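Local coordinates for protein putative hydrolase (Acinetobacter sp. NBRC 100985, PDB 4XUK) that probably hydrolyses organophosphate triesters and lactones at a two-zinc centre of the metallo-beta-lactamase type, at residues Lys67-Ile72 with Glu99-Ile104; Ser133-Ser138 with Thr179-Asp184; Gln187-Ile192 with Tyr204-Lys209. The protein carries 2 engineered substitutions. All blocks are in the same frame, centred on the assembly; numbering follows the deposited sequence.

How the contacts relate
The three contacts sample both sheets of the metallo-beta-lactamase sandwich. Contacts 1 and 2 both reach one sheet and do not touch; their centres are 19 Å apart and their nearest atoms about 7 Å. Contact 3, in the facing sheet, meets both. Toward contact 1, Thr103 OG1 and Gln187 NE2 stand 2.8 Å apart, a probable hydrogen bond, and Phe189 packs on Ile70 and Ile72. Toward contact 2, Tyr180 OH and Tyr204 OH are 2.7 Å apart, again a probable hydrogen bond, beside Val191. None binds zinc: the side chains of Ile104, Ser133 and Tyr204 are about 14, 13 and 12 Å from a metal ion.

Contact 1: Lys67-Ile72 with Glu99-Ile104; sequences KSLILI and EQVDTI. Engineered in segment 67-72: Ile70 (natural residue Val).
Asp102 grips the backbone of Leu69 just ahead of two parallel beta bridges, Ile70 with Thr103 and Leu71 with Ile104. Its CB passes 3.9 Å from Leu69 O. Chi1 (-53°) sets CG anti to the carbonyl carbon, beside the backbone N. OD2 reaches segment 67-72 and accepts from Leu69 N at 2.9 Å, on its anti side and 24° out of the carboxylate plane, while also lying close to Ser68 CA. The other oxygen, OD1, accepts a hydrogen bond from a water that also donates to Lys67 O. Asp102 N in turn donates to Leu69 O at 3.1 Å, so backbone and side chain of one residue hold both the backbone N and O of Leu69. Thr103 N is left buried, 3.7 Å from Leu69 O and without a partner in the model. Parallel strand pairing follows with Leu71 N donating to Thr103 O, 2.8 Å and nearly straight at 167°. CA-H...O contacts from Ile70 CA to Thr103 O and from Ile104 CA to Leu71 O support it.

On one face, Leu71 CB touches both Val101 CG1 (3.9 Å) and Ile104 CG1, and Leu69 CD2 covers Gln100 CB (3.7 Å). Thr103 and Ile70, an engineered residue that is valine in nature, occupy the other face. The contact joins the two strands of the beta-alpha-beta unit 69-72, 87-93, 103-105. Strand 54-64 flanks it beyond 69-72 and strand 129-133 beyond 103-105; Phe125 covers the Leu71 and Ile104 face, and Phe189 of the second sheet packs on Ile70.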
ATOM      1  N   LYS A  67      17.885   4.281  21.639  1.00 30.33           N
ATOM      2  CA  LYS A  67      18.775   3.438  22.424  1.00 36.25           C
ATOM      3  C   LYS A  67      18.313   1.983  22.425  1.00 36.94           C
ATOM      4  O   LYS A  67      19.093   1.075  22.721  1.00 34.67           O
ATOM      5  CB  LYS A  67      18.872   3.970  23.850  1.00 40.93           C
ATOM      6  CG  LYS A  67      17.631   4.718  24.304  1.00 42.44           C
ATOM      7  CD  LYS A  67      16.476   3.776  24.585  1.00 36.52           C
ATOM      8  CE  LYS A  67      16.332   3.526  26.067  1.00 41.40           C
ATOM      9  NZ  LYS A  67      15.737   4.704  26.764  1.00 42.41           N
ATOM     10  N   SER A  68      17.043   1.770  22.087  1.00 27.82           N
ATOM     11  CA  SER A  68      16.473   0.434  22.076  1.00 28.67           C
ATOM     12  C   SER A  68      15.759   0.115  20.770  1.00 26.50           C
ATOM     13  O   SER A  68      15.293   1.008  20.048  1.00 23.38           O
ATOM     14  CB  SER A  68      15.513   0.241  23.255  1.00 32.76           C
ATOM     15  OG  SER A  68      16.198   0.342  24.492  1.00 39.01           O
ATOM     16  N   LEU A  69      15.695  -1.178  20.483  1.00 22.13           N
ATOM     17  CA  LEU A  69      14.988  -1.692  19.332  1.00 20.91           C
ATOM     18  C   LEU A  69      13.984  -2.689  19.872  1.00 23.74           C
ATOM     19  O   LEU A  69      14.349  -3.700  20.488  1.00 22.66           O
ATOM     20  CB  LEU A  69      15.961  -2.384  18.389  1.00 24.18           C
ATOM     21  CG  LEU A  69      15.373  -2.846  17.058  1.00 21.80           C
ATOM     22  CD1 LEU A  69      14.838  -1.651  16.267  1.00 23.43           C
ATOM     23  CD2 LEU A  69      16.421  -3.602  16.274  1.00 19.90           C
ATOM     24  N   ILE A  70      12.709  -2.401  19.668  1.00 16.84           N
ATOM     25  CA  ILE A  70      11.698  -3.264  20.227  1.00 18.94           C
ATOM     26  C   ILE A  70      10.818  -3.918  19.138  1.00 21.02           C
ATOM     27  O   ILE A  70      10.415  -3.276  18.163  1.00 20.43           O
ATOM     28  CB  ILE A  70      10.930  -2.532  21.378  1.00 21.18           C
ATOM     29  CG1 ILE A  70       9.455  -2.496  21.119  1.00 24.01           C
ATOM     30  CG2 ILE A  70      11.481  -1.130  21.659  1.00 27.72           C
ATOM     31  CD1 ILE A  70       8.859  -3.650  21.705  1.00 19.61           C
ATOM     32  N   LEU A  71      10.570  -5.218  19.292  1.00 18.45           N
ATOM     33  CA  LEU A  71       9.787  -5.967  18.318  1.00 15.92           C
ATOM     34  C   LEU A  71       8.383  -6.223  18.863  1.00 16.66           C
ATOM     35  O   LEU A  71       8.214  -6.672  20.002  1.00 17.60           O
ATOM     36  CB  LEU A  71      10.498  -7.290  17.982  1.00 16.63           C
ATOM     37  CG  LEU A  71       9.862  -8.269  16.992  1.00 20.33           C
ATOM     38  CD1 LEU A  71       9.746  -7.639  15.616  1.00 14.89           C
ATOM     39  CD2 LEU A  71      10.658  -9.578  16.919  1.00 15.30           C
ATOM     40  N   ILE A  72       7.369  -5.916  18.062  1.00 14.81           N
ATOM     41  CA  ILE A  72       5.986  -6.058  18.517  1.00 15.42           C
ATOM     42  C   ILE A  72       5.278  -7.143  17.710  1.00 15.40           C
ATOM     43  O   ILE A  72       4.894  -6.934  16.550  1.00 16.44           O
ATOM     44  CB  ILE A  72       5.268  -4.698  18.493  1.00 18.38           C
ATOM     45  CG1 ILE A  72       6.100  -3.690  19.302  1.00 19.29           C
ATOM     46  CG2 ILE A  72       3.865  -4.808  19.067  1.00 18.97           C
ATOM     47  CD1 ILE A  72       5.580  -2.275  19.314  1.00 20.01           C
ATOM     48  N   GLU A  99      20.260  -9.658  16.912  1.00 20.67           N
ATOM     49  CA  GLU A  99      20.943  -9.377  18.182  1.00 22.26           C
ATOM     50  C   GLU A  99      20.655  -7.971  18.711  1.00 20.78           C
ATOM     51  O   GLU A  99      20.880  -7.692  19.890  1.00 20.78           O
ATOM     52  CB  GLU A  99      22.457  -9.568  18.041  1.00 22.81           C
ATOM     53  CG  GLU A  99      22.894 -11.009  17.811  1.00 22.42           C
ATOM     54  CD  GLU A  99      22.877 -11.405  16.346  1.00 24.55           C
ATOM     55  OE1 GLU A  99      22.379 -10.617  15.504  1.00 20.97           O
ATOM     56  OE2 GLU A  99      23.373 -12.510  16.033  1.00 23.18           O
ATOM     57  N   GLN A 100      20.161  -7.086  17.845  1.00 20.42           N
ATOM     58  CA  GLN A 100      19.867  -5.708  18.239  1.00 19.86           C
ATOM     59  C   GLN A 100      18.524  -5.599  18.957  1.00 20.26           C
ATOM     60  O   GLN A 100      18.263  -4.611  19.656  1.00 18.86           O
ATOM     61  CB  GLN A 100      19.835  -4.787  17.017  1.00 20.24           C
ATOM     62  CG  GLN A 100      21.159  -4.548  16.320  1.00 22.08           C
ATOM     63  CD  GLN A 100      20.970  -3.665  15.095  1.00 22.94           C
ATOM     64  OE1 GLN A 100      20.534  -4.124  14.043  1.00 23.54           O
ATOM     65  NE2 GLN A 100      21.275  -2.392  15.236  1.00 25.49           N
ATOM     66  N   VAL A 101      17.663  -6.598  18.784  1.00 18.33           N
ATOM     67  CA  VAL A 101      16.379  -6.586  19.485  1.00 15.49           C
ATOM     68  C   VAL A 101      16.580  -6.823  20.990  1.00 21.55           C
ATOM     69  O   VAL A 101      17.069  -7.881  21.412  1.00 20.22           O
ATOM     70  CB  VAL A 101      15.404  -7.614  18.900  1.00 17.65           C
ATOM     71  CG1 VAL A 101      14.062  -7.548  19.634  1.00 15.11           C
ATOM     72  CG2 VAL A 101      15.216  -7.360  17.392  1.00 17.28           C
ATOM     73  N   ASP A 102      16.231  -5.804  21.763  1.00 21.18           N
ATOM     74  CA  ASP A 102      16.326  -5.710  23.232  1.00 22.53           C
ATOM     75  C   ASP A 102      15.061  -6.175  23.980  1.00 21.76           C
ATOM     76  O   ASP A 102      15.128  -6.657  25.058  1.00 21.26           O
ATOM     77  CB  ASP A 102      16.477  -4.245  23.689  1.00 31.78           C
ATOM     78  CG  ASP A 102      17.556  -3.551  23.029  1.00 32.95           C
ATOM     79  OD1 ASP A 102      18.669  -4.023  23.080  1.00 38.69           O
ATOM     80  OD2 ASP A 102      17.307  -2.549  22.421  1.00 38.24           O
ATOM     81  N   THR A 103      13.918  -5.900  23.379  1.00 20.01           N
ATOM     82  CA  THR A 103      12.615  -6.154  23.931  1.00 18.67           C
ATOM     83  C   THR A 103      11.615  -6.660  22.875  1.00 21.75           C
ATOM     84  O   THR A 103      11.566  -6.178  21.768  1.00 17.89           O
ATOM     85  CB  THR A 103      12.027  -4.909  24.573  1.00 21.54           C
ATOM     86  OG1 THR A 103      12.951  -4.323  25.436  1.00 23.81           O
ATOM     87  CG2 THR A 103      10.754  -5.220  25.310  1.00 17.48           C
ATOM     88  N   ILE A 104      10.809  -7.621  23.276  1.00 18.02           N
ATOM     89  CA  ILE A 104       9.733  -8.111  22.426  1.00 16.18           C
ATOM     90  C   ILE A 104       8.423  -7.986  23.200  1.00 16.77           C
ATOM     91  O   ILE A 104       8.302  -8.510  24.303  1.00 16.45           O
ATOM     92  CB  ILE A 104       9.972  -9.585  22.009  1.00 18.34           C
ATOM     93  CG1 ILE A 104      11.258  -9.695  21.177  1.00 16.76           C
ATOM     94  CG2 ILE A 104       8.755 -10.155  21.262  1.00 16.24           C
ATOM     95  CD1 ILE A 104      11.652 -11.111  20.787  1.00 19.27           C
TER
HETATM   96  O   HOH W   1      20.205  -1.509  23.478  1.00 40.22           O

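Contact 2: Ser133-Ser138 with Thr179-Asp184; sequences SNDEAS and TYKLGD
A capped helix start meets an outer strand here: Ser133 ends strand 129-133, bridges Tyr180 in parallel and is the N-cap of helix 134-141. Its OG accepts from Glu136 N at 3.0 Å, the capping bond, and is also hydrogen-bonded to Gly200 O. Asn134 N donates to Tyr180 O (2.8 Å, 161°), joining the first helical residue to the strand. The Tyr180 ring lies under Ser133, whose CA stands 3.7 Å from the ring centroid in a CH-pi contact, with CB 3.6 Å from CE1. Farther along the helix, Ala137 CB packs on Thr179 CG2 at 3.7 Å.

The side-chain contact of Asn134 with Lys181 is doubtful: Asn134 ND2 and Lys181 CD lie 1.5 Å apart, a covalent distance, so little can rest on the lysine's course or on its bond to Asn134 OD1. Beyond it the chain makes a type II turn from Lys181 to Asp184, in which Asp184 OD2 accepts from Lys181 N (3.1 Å) from above the carboxylate plane. Strand 177-180 is an edge strand of its sheet within this chain, paired with 129-133; helix 134-141 starts directly from the end of strand 129-133, while Tyr180 meets Phe202 of strand 202-208 edge-to-face.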
ATOM      1  N   SER A 133       0.957 -10.043  28.580  1.00 16.07           N
ATOM      2  CA  SER A 133       0.191  -9.698  29.775  1.00 19.77           C
ATOM      3  C   SER A 133       0.046 -10.880  30.738  1.00 20.65           C
ATOM      4  O   SER A 133       0.021 -12.043  30.320  1.00 18.03           O
ATOM      5  CB  SER A 133      -1.188  -9.150  29.414  1.00 18.85           C
ATOM      6  OG  SER A 133      -2.107 -10.203  29.189  1.00 17.54           O
ATOM      7  N   ASN A 134      -0.045 -10.555  32.006  1.00 21.22           N
ATOM      8  CA  ASN A 134      -0.354 -11.495  33.064  1.00 25.09           C
ATOM      9  C   ASN A 134      -1.568 -12.373  32.765  1.00 22.14           C
ATOM     10  O   ASN A 134      -1.509 -13.557  32.846  1.00 16.60           O
ATOM     11  CB  ASN A 134      -0.518 -10.770  34.416  1.00 28.39           C
ATOM     12  CG  ASN A 134      -1.620  -9.692  34.406  1.00 31.84           C
ATOM     13  OD1 ASN A 134      -2.029  -9.189  33.389  1.00 28.86           O
ATOM     14  ND2 ASN A 134      -2.072  -9.339  35.571  1.00 39.83           N
ATOM     15  N   ASP A 135      -2.643 -11.723  32.378  1.00 23.08           N
ATOM     16  CA  ASP A 135      -3.893 -12.409  32.055  1.00 23.10           C
ATOM     17  C   ASP A 135      -3.696 -13.384  30.891  1.00 22.67           C
ATOM     18  O   ASP A 135      -4.257 -14.478  30.882  1.00 20.34           O
ATOM     19  CB  ASP A 135      -4.994 -11.398  31.698  1.00 20.25           C
ATOM     20  CG  ASP A 135      -5.405 -10.526  32.875  1.00 28.32           C
ATOM     21  OD1 ASP A 135      -5.027 -10.841  34.021  1.00 25.60           O
ATOM     22  OD2 ASP A 135      -6.118  -9.522  32.650  1.00 28.02           O
ATOM     23  N   GLU A 136      -2.885 -12.990  29.913  1.00 19.47           N
ATOM     24  CA  GLU A 136      -2.698 -13.803  28.715  1.00 18.68           C
ATOM     25  C   GLU A 136      -1.903 -15.060  29.029  1.00 17.92           C
ATOM     26  O   GLU A 136      -2.287 -16.160  28.629  1.00 18.39           O
ATOM     27  CB  GLU A 136      -2.000 -12.993  27.618  1.00 17.16           C
ATOM     28  CG  GLU A 136      -1.809 -13.768  26.317  1.00 16.48           C
ATOM     29  CD  GLU A 136      -3.098 -13.949  25.523  1.00 19.37           C
ATOM     30  OE1 GLU A 136      -4.139 -13.371  25.905  1.00 18.78           O
ATOM     31  OE2 GLU A 136      -3.064 -14.655  24.485  1.00 19.34           O
ATOM     32  N   ALA A 137      -0.804 -14.896  29.759  1.00 18.46           N
ATOM     33  CA  ALA A 137       0.024 -16.032  30.154  1.00 21.18           C
ATOM     34  C   ALA A 137      -0.770 -16.969  31.062  1.00 21.60           C
ATOM     35  O   ALA A 137      -0.661 -18.193  30.952  1.00 24.18           O
ATOM     36  CB  ALA A 137       1.276 -15.548  30.856  1.00 19.25           C
ATOM     37  N   SER A 138      -1.564 -16.395  31.959  1.00 22.01           N
ATOM     38  CA  SER A 138      -2.389 -17.210  32.853  1.00 22.95           C
ATOM     39  C   SER A 138      -3.333 -18.139  32.095  1.00 24.69           C
ATOM     40  O   SER A 138      -3.454 -19.322  32.434  1.00 22.93           O
ATOM     41  CB  SER A 138      -3.185 -16.331  33.813  1.00 23.32           C
ATOM     42  OG  SER A 138      -2.342 -15.774  34.796  1.00 30.10           O
ATOM     43  N   THR A 179       5.949 -11.261  32.458  1.00 19.83           N
ATOM     44  CA  THR A 179       4.564 -10.816  32.332  1.00 22.07           C
ATOM     45  C   THR A 179       4.381  -9.452  32.993  1.00 25.14           C
ATOM     46  O   THR A 179       5.207  -9.041  33.814  1.00 26.36           O
ATOM     47  CB  THR A 179       3.556 -11.847  32.886  1.00 24.78           C
ATOM     48  OG1 THR A 179       3.695 -11.963  34.304  1.00 23.30           O
ATOM     49  CG2 THR A 179       3.792 -13.211  32.244  1.00 25.59           C
ATOM     50  N   TYR A 180       3.316  -8.745  32.613  1.00 23.72           N
ATOM     51  CA  TYR A 180       3.044  -7.414  33.158  1.00 25.59           C
ATOM     52  C   TYR A 180       1.577  -7.271  33.538  1.00 26.41           C
ATOM     53  O   TYR A 180       0.736  -8.098  33.159  1.00 23.84           O
ATOM     54  CB  TYR A 180       3.422  -6.307  32.159  1.00 23.96           C
ATOM     55  CG  TYR A 180       2.647  -6.380  30.859  1.00 22.02           C
ATOM     56  CD1 TYR A 180       1.335  -5.917  30.779  1.00 23.96           C
ATOM     57  CD2 TYR A 180       3.221  -6.920  29.716  1.00 22.45           C
ATOM     58  CE1 TYR A 180       0.623  -5.995  29.607  1.00 18.38           C
ATOM     59  CE2 TYR A 180       2.513  -6.996  28.524  1.00 19.13           C
ATOM     60  CZ  TYR A 180       1.217  -6.531  28.483  1.00 22.70           C
ATOM     61  OH  TYR A 180       0.493  -6.604  27.312  1.00 17.99           O
ATOM     62  N   LYS A 181       1.259  -6.193  34.211  1.00 28.11           N
ATOM     63  CA  LYS A 181      -0.103  -5.870  34.544  1.00 33.70           C
ATOM     64  C   LYS A 181      -0.493  -4.509  34.001  1.00 30.48           C
ATOM     65  O   LYS A 181       0.340  -3.713  33.730  1.00 31.75           O
ATOM     66  CB  LYS A 181      -0.257  -5.893  36.055  1.00 31.61           C
ATOM     67  CG  LYS A 181      -0.487  -7.263  36.596  1.00 40.65           C
ATOM     68  CD  LYS A 181      -1.722  -7.929  35.958  1.00 50.06           C
ATOM     69  CE  LYS A 181      -2.892  -6.954  35.768  1.00 48.44           C
ATOM     70  NZ  LYS A 181      -3.336  -6.843  34.368  1.00 40.52           N
ATOM     71  N   LEU A 182      -1.767  -4.243  33.898  1.00 35.55           N
ATOM     72  CA  LEU A 182      -2.272  -2.942  33.544  1.00 38.73           C
ATOM     73  C   LEU A 182      -1.540  -1.830  34.292  1.00 35.53           C
ATOM     74  O   LEU A 182      -1.234  -2.055  35.422  1.00 33.20           O
ATOM     75  CB  LEU A 182      -3.710  -2.980  33.965  1.00 43.57           C
ATOM     76  CG  LEU A 182      -4.689  -2.041  33.343  1.00 42.84           C
ATOM     77  CD1 LEU A 182      -4.263  -1.554  31.960  1.00 35.68           C
ATOM     78  CD2 LEU A 182      -6.010  -2.745  33.356  1.00 45.44           C
ATOM     79  N   GLY A 183      -1.266  -0.657  33.697  1.00 35.17           N
ATOM     80  CA  GLY A 183      -0.571   0.397  34.412  1.00 36.79           C
ATOM     81  C   GLY A 183       0.928   0.326  34.200  1.00 38.65           C
ATOM     82  O   GLY A 183       1.639   1.319  34.388  1.00 39.42           O
ATOM     83  N   ASP A 184       1.414  -0.849  33.804  1.00 38.42           N
ATOM     84  CA  ASP A 184       2.824  -1.051  33.550  1.00 33.67           C
ATOM     85  C   ASP A 184       3.253  -0.330  32.265  1.00 31.88           C
ATOM     86  O   ASP A 184       2.560  -0.333  31.300  1.00 41.49           O
ATOM     87  CB  ASP A 184       3.195  -2.533  33.519  1.00 32.43           C
ATOM     88  CG  ASP A 184       3.341  -3.135  34.874  1.00 39.92           C
ATOM     89  OD1 ASP A 184       3.134  -2.427  35.857  1.00 41.46           O
ATOM     90  OD2 ASP A 184       3.652  -4.332  34.988  1.00 42.12           O
TER
HETATM   91  O   HOH W   2      -0.707  -9.519  26.202  1.00 20.09           O
HETATM   92  O   HOH W   3      -5.853  -6.895  32.737  1.00 31.09           O

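Contact 3: Gln187-Ile192 with Tyr204-Lys209; sequences QGFKVI and YELKTK
Chi1 sets Phe189 CG anti to its carbonyl carbon (-70°) and Leu206 CG roughly anti to its backbone N (-151°), and the ring and the leucine branch meet across a hairpin. Leu206 CG comes within 3.5 Å of Phe189 CE2 and lies over the ring face in a CH-pi contact. Leu206 CD2 sits above the ring centre, 4.3 Å from the plane. Further along the same face of the sheet, Val191 CG1 approaches the edge of the Tyr204 ring, 3.7 Å from CE1.

Between these pairs the antiparallel strands are tied by Lys190 and Glu205, a hydrogen-bonded pair: Lys190 N to Glu205 O is 2.9 Å and Glu205 N to Lys190 O 3.0 Å, both nearly straight at 171°. Toward Gly188 the direct bonding gives way to water. One molecule donates to Gly188 O and to Glu205 O (2.6 Å) and accepts from Lys207 N, so Glu205 O serves both a backbone N-H and the water.

On the face of Lys190 and Glu205, the extended Glu205 chain is crossed by Ile192, whose CD1 touches Glu205 OE1 at 3.5 Å. Lys190 and Lys207 cross there, their NZ atoms 4.9 Å apart.

The two faces thus differ in chemistry. Phe189, Val191, Tyr204 and Leu206 are all buried; Phe189, Tyr204 and Leu206 touch Val63, Ile70, Ile72 or Leu105 of the other sheet, Val191 packs on Tyr180, and the one polar tip in this group, Tyr204 OH, is hydrogen-bonded to Leu106 O. The opposite face carries charge: Glu205 would partly offset the like charges of the two lysines, although no carboxylate oxygen reaches either amine closely enough for a salt bridge.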
ATOM      1  N   GLN A 187       9.520   0.124  28.278  1.00 23.02           N
ATOM      2  CA  GLN A 187      10.333   0.798  27.262  1.00 24.26           C
ATOM      3  C   GLN A 187       9.636   2.027  26.699  1.00 28.00           C
ATOM      4  O   GLN A 187       9.798   2.361  25.520  1.00 28.09           O
ATOM      5  CB  GLN A 187      10.678  -0.159  26.116  1.00 27.43           C
ATOM      6  CG  GLN A 187      11.640  -1.282  26.492  1.00 26.09           C
ATOM      7  CD  GLN A 187      13.098  -0.854  26.406  1.00 30.92           C
ATOM      8  OE1 GLN A 187      13.434   0.310  26.638  1.00 27.08           O
ATOM      9  NE2 GLN A 187      13.972  -1.801  26.079  1.00 26.89           N
ATOM     10  N   GLY A 188       8.846   2.687  27.540  1.00 28.37           N
ATOM     11  CA  GLY A 188       8.124   3.874  27.123  1.00 25.62           C
ATOM     12  C   GLY A 188       6.806   3.565  26.440  1.00 30.87           C
ATOM     13  O   GLY A 188       6.076   4.483  26.061  1.00 26.85           O
ATOM     14  N   PHE A 189       6.502   2.279  26.273  1.00 24.79           N
ATOM     15  CA  PHE A 189       5.215   1.877  25.717  1.00 24.77           C
ATOM     16  C   PHE A 189       4.182   1.755  26.823  1.00 26.13           C
ATOM     17  O   PHE A 189       4.483   1.255  27.911  1.00 25.88           O
ATOM     18  CB  PHE A 189       5.320   0.538  24.971  1.00 23.36           C
ATOM     19  CG  PHE A 189       6.095   0.615  23.680  1.00 24.16           C
ATOM     20  CD1 PHE A 189       7.488   0.673  23.687  1.00 22.70           C
ATOM     21  CD2 PHE A 189       5.431   0.628  22.464  1.00 21.24           C
ATOM     22  CE1 PHE A 189       8.207   0.738  22.495  1.00 24.51           C
ATOM     23  CE2 PHE A 189       6.134   0.691  21.277  1.00 20.75           C
ATOM     24  CZ  PHE A 189       7.526   0.751  21.287  1.00 23.57           C
ATOM     25  N   LYS A 190       2.975   2.203  26.555  1.00 20.71           N
ATOM     26  CA  LYS A 190       1.873   2.009  27.453  1.00 23.87           C
ATOM     27  C   LYS A 190       1.017   0.787  27.090  1.00 26.72           C
ATOM     28  O   LYS A 190       0.655   0.588  25.977  1.00 21.48           O
ATOM     29  CB  LYS A 190       1.040   3.239  27.535  1.00 24.85           C
ATOM     30  CG  LYS A 190      -0.130   3.041  28.407  1.00 31.88           C
ATOM     31  CD  LYS A 190      -0.920   4.293  28.567  1.00 41.29           C
ATOM     32  CE  LYS A 190      -2.223   4.017  29.263  1.00 40.54           C
ATOM     33  NZ  LYS A 190      -2.653   5.347  29.706  1.00 43.97           N
ATOM     34  N   VAL A 191       0.717  -0.021  28.071  1.00 23.39           N
ATOM     35  CA  VAL A 191      -0.064  -1.222  27.797  1.00 23.72           C
ATOM     36  C   VAL A 191      -1.563  -0.941  27.943  1.00 25.55           C
ATOM     37  O   VAL A 191      -2.003  -0.290  28.894  1.00 22.73           O
ATOM     38  CB  VAL A 191       0.408  -2.440  28.648  1.00 24.64           C
ATOM     39  CG1 VAL A 191       1.911  -2.642  28.493  1.00 22.21           C
ATOM     40  CG2 VAL A 191       0.058  -2.273  30.110  1.00 23.77           C
ATOM     41  N   ILE A 192      -2.338  -1.411  26.971  1.00 21.62           N
ATOM     42  CA  ILE A 192      -3.768  -1.137  26.938  1.00 23.01           C
ATOM     43  C   ILE A 192      -4.553  -2.430  26.836  1.00 21.82           C
ATOM     44  O   ILE A 192      -4.346  -3.232  25.913  1.00 18.22           O
ATOM     45  CB  ILE A 192      -4.117  -0.191  25.764  1.00 25.35           C
ATOM     46  CG1 ILE A 192      -3.302   1.101  25.895  1.00 28.62           C
ATOM     47  CG2 ILE A 192      -5.616   0.098  25.708  1.00 27.59           C
ATOM     48  CD1 ILE A 192      -3.477   2.059  24.750  1.00 34.59           C
ATOM     49  N   TYR A 204      -0.494  -1.894  22.423  1.00 19.06           N
ATOM     50  CA  TYR A 204       0.595  -1.095  22.956  1.00 17.71           C
ATOM     51  C   TYR A 204       0.618   0.280  22.299  1.00 21.29           C
ATOM     52  O   TYR A 204       0.603   0.387  21.068  1.00 19.18           O
ATOM     53  CB  TYR A 204       1.932  -1.811  22.732  1.00 18.56           C
ATOM     54  CG  TYR A 204       1.992  -3.173  23.379  1.00 17.75           C
ATOM     55  CD1 TYR A 204       2.164  -3.297  24.754  1.00 17.19           C
ATOM     56  CD2 TYR A 204       1.866  -4.334  22.621  1.00 18.13           C
ATOM     57  CE1 TYR A 204       2.216  -4.538  25.357  1.00 19.66           C
ATOM     58  CE2 TYR A 204       1.920  -5.589  23.219  1.00 16.97           C
ATOM     59  CZ  TYR A 204       2.087  -5.679  24.586  1.00 17.09           C
ATOM     60  OH  TYR A 204       2.142  -6.920  25.199  1.00 17.91           O
ATOM     61  N   GLU A 205       0.643   1.331  23.118  1.00 21.63           N
ATOM     62  CA  GLU A 205       0.676   2.697  22.595  1.00 22.79           C
ATOM     63  C   GLU A 205       2.036   3.364  22.816  1.00 23.11           C
ATOM     64  O   GLU A 205       2.580   3.357  23.932  1.00 20.86           O
ATOM     65  CB  GLU A 205      -0.439   3.544  23.211  1.00 22.53           C
ATOM     66  CG  GLU A 205      -0.538   4.944  22.602  1.00 29.23           C
ATOM     67  CD  GLU A 205      -1.716   5.728  23.141  1.00 37.64           C
ATOM     68  OE1 GLU A 205      -2.347   5.262  24.113  1.00 40.69           O
ATOM     69  OE2 GLU A 205      -2.005   6.807  22.588  1.00 40.92           O
ATOM     70  N   LEU A 206       2.571   3.923  21.734  1.00 23.50           N
ATOM     71  CA  LEU A 206       3.834   4.653  21.736  1.00 23.82           C
ATOM     72  C   LEU A 206       3.513   6.110  21.456  1.00 23.81           C
ATOM     73  O   LEU A 206       3.045   6.443  20.369  1.00 22.83           O
ATOM     74  CB  LEU A 206       4.745   4.142  20.613  1.00 24.78           C
ATOM     75  CG  LEU A 206       6.283   4.185  20.710  1.00 29.72           C
ATOM     76  CD1 LEU A 206       6.925   4.692  19.424  1.00 27.64           C
ATOM     77  CD2 LEU A 206       6.791   4.956  21.911  1.00 27.47           C
ATOM     78  N   LYS A 207       3.746   6.982  22.425  1.00 25.33           N
ATOM     79  CA  LYS A 207       3.581   8.414  22.173  1.00 26.48           C
ATOM     80  C   LYS A 207       4.918   9.067  21.848  1.00 28.78           C
ATOM     81  O   LYS A 207       5.861   9.022  22.638  1.00 25.93           O
ATOM     82  CB  LYS A 207       2.891   9.109  23.352  1.00 30.99           C
ATOM     83  CG  LYS A 207       1.532   8.501  23.692  1.00 36.71           C
ATOM     84  CD  LYS A 207       0.800   9.279  24.782  1.00 44.28           C
ATOM     85  CE  LYS A 207      -0.281   8.424  25.446  1.00 40.66           C
ATOM     86  NZ  LYS A 207       0.293   7.406  26.383  1.00 41.07           N
ATOM     87  N   THR A 208       5.003   9.652  20.659  1.00 25.94           N
ATOM     88  CA  THR A 208       6.188  10.385  20.259  1.00 33.22           C
ATOM     89  C   THR A 208       5.815  11.854  20.130  1.00 34.71           C
ATOM     90  O   THR A 208       4.663  12.235  20.359  1.00 30.63           O
ATOM     91  CB  THR A 208       6.716   9.881  18.912  1.00 33.03           C
ATOM     92  OG1 THR A 208       5.828  10.299  17.866  1.00 30.89           O
ATOM     93  CG2 THR A 208       6.792   8.355  18.909  1.00 30.31           C
ATOM     94  N   LYS A 209       6.791  12.681  19.779  1.00 39.28           N
ATOM     95  CA  LYS A 209       6.539  14.099  19.558  1.00 37.13           C
ATOM     96  C   LYS A 209       5.545  14.310  18.421  1.00 35.79           C
ATOM     97  O   LYS A 209       5.835  14.008  17.263  1.00 35.58           O
ATOM     98  CB  LYS A 209       7.850  14.821  19.251  1.00 39.98           C
ATOM     99  CG  LYS A 209       8.751  14.070  18.278  1.00 43.66           C
ATOM    100  CD  LYS A 209       9.870  13.336  19.001  1.00 48.57           C
ATOM    101  CE  LYS A 209      10.986  14.289  19.419  1.00 46.52           C
ATOM    102  NZ  LYS A 209      11.910  13.657  20.401  1.00 49.00           N
TER
HETATM  103  O   HOH W   4       3.265   5.542  25.204  1.00 35.52           O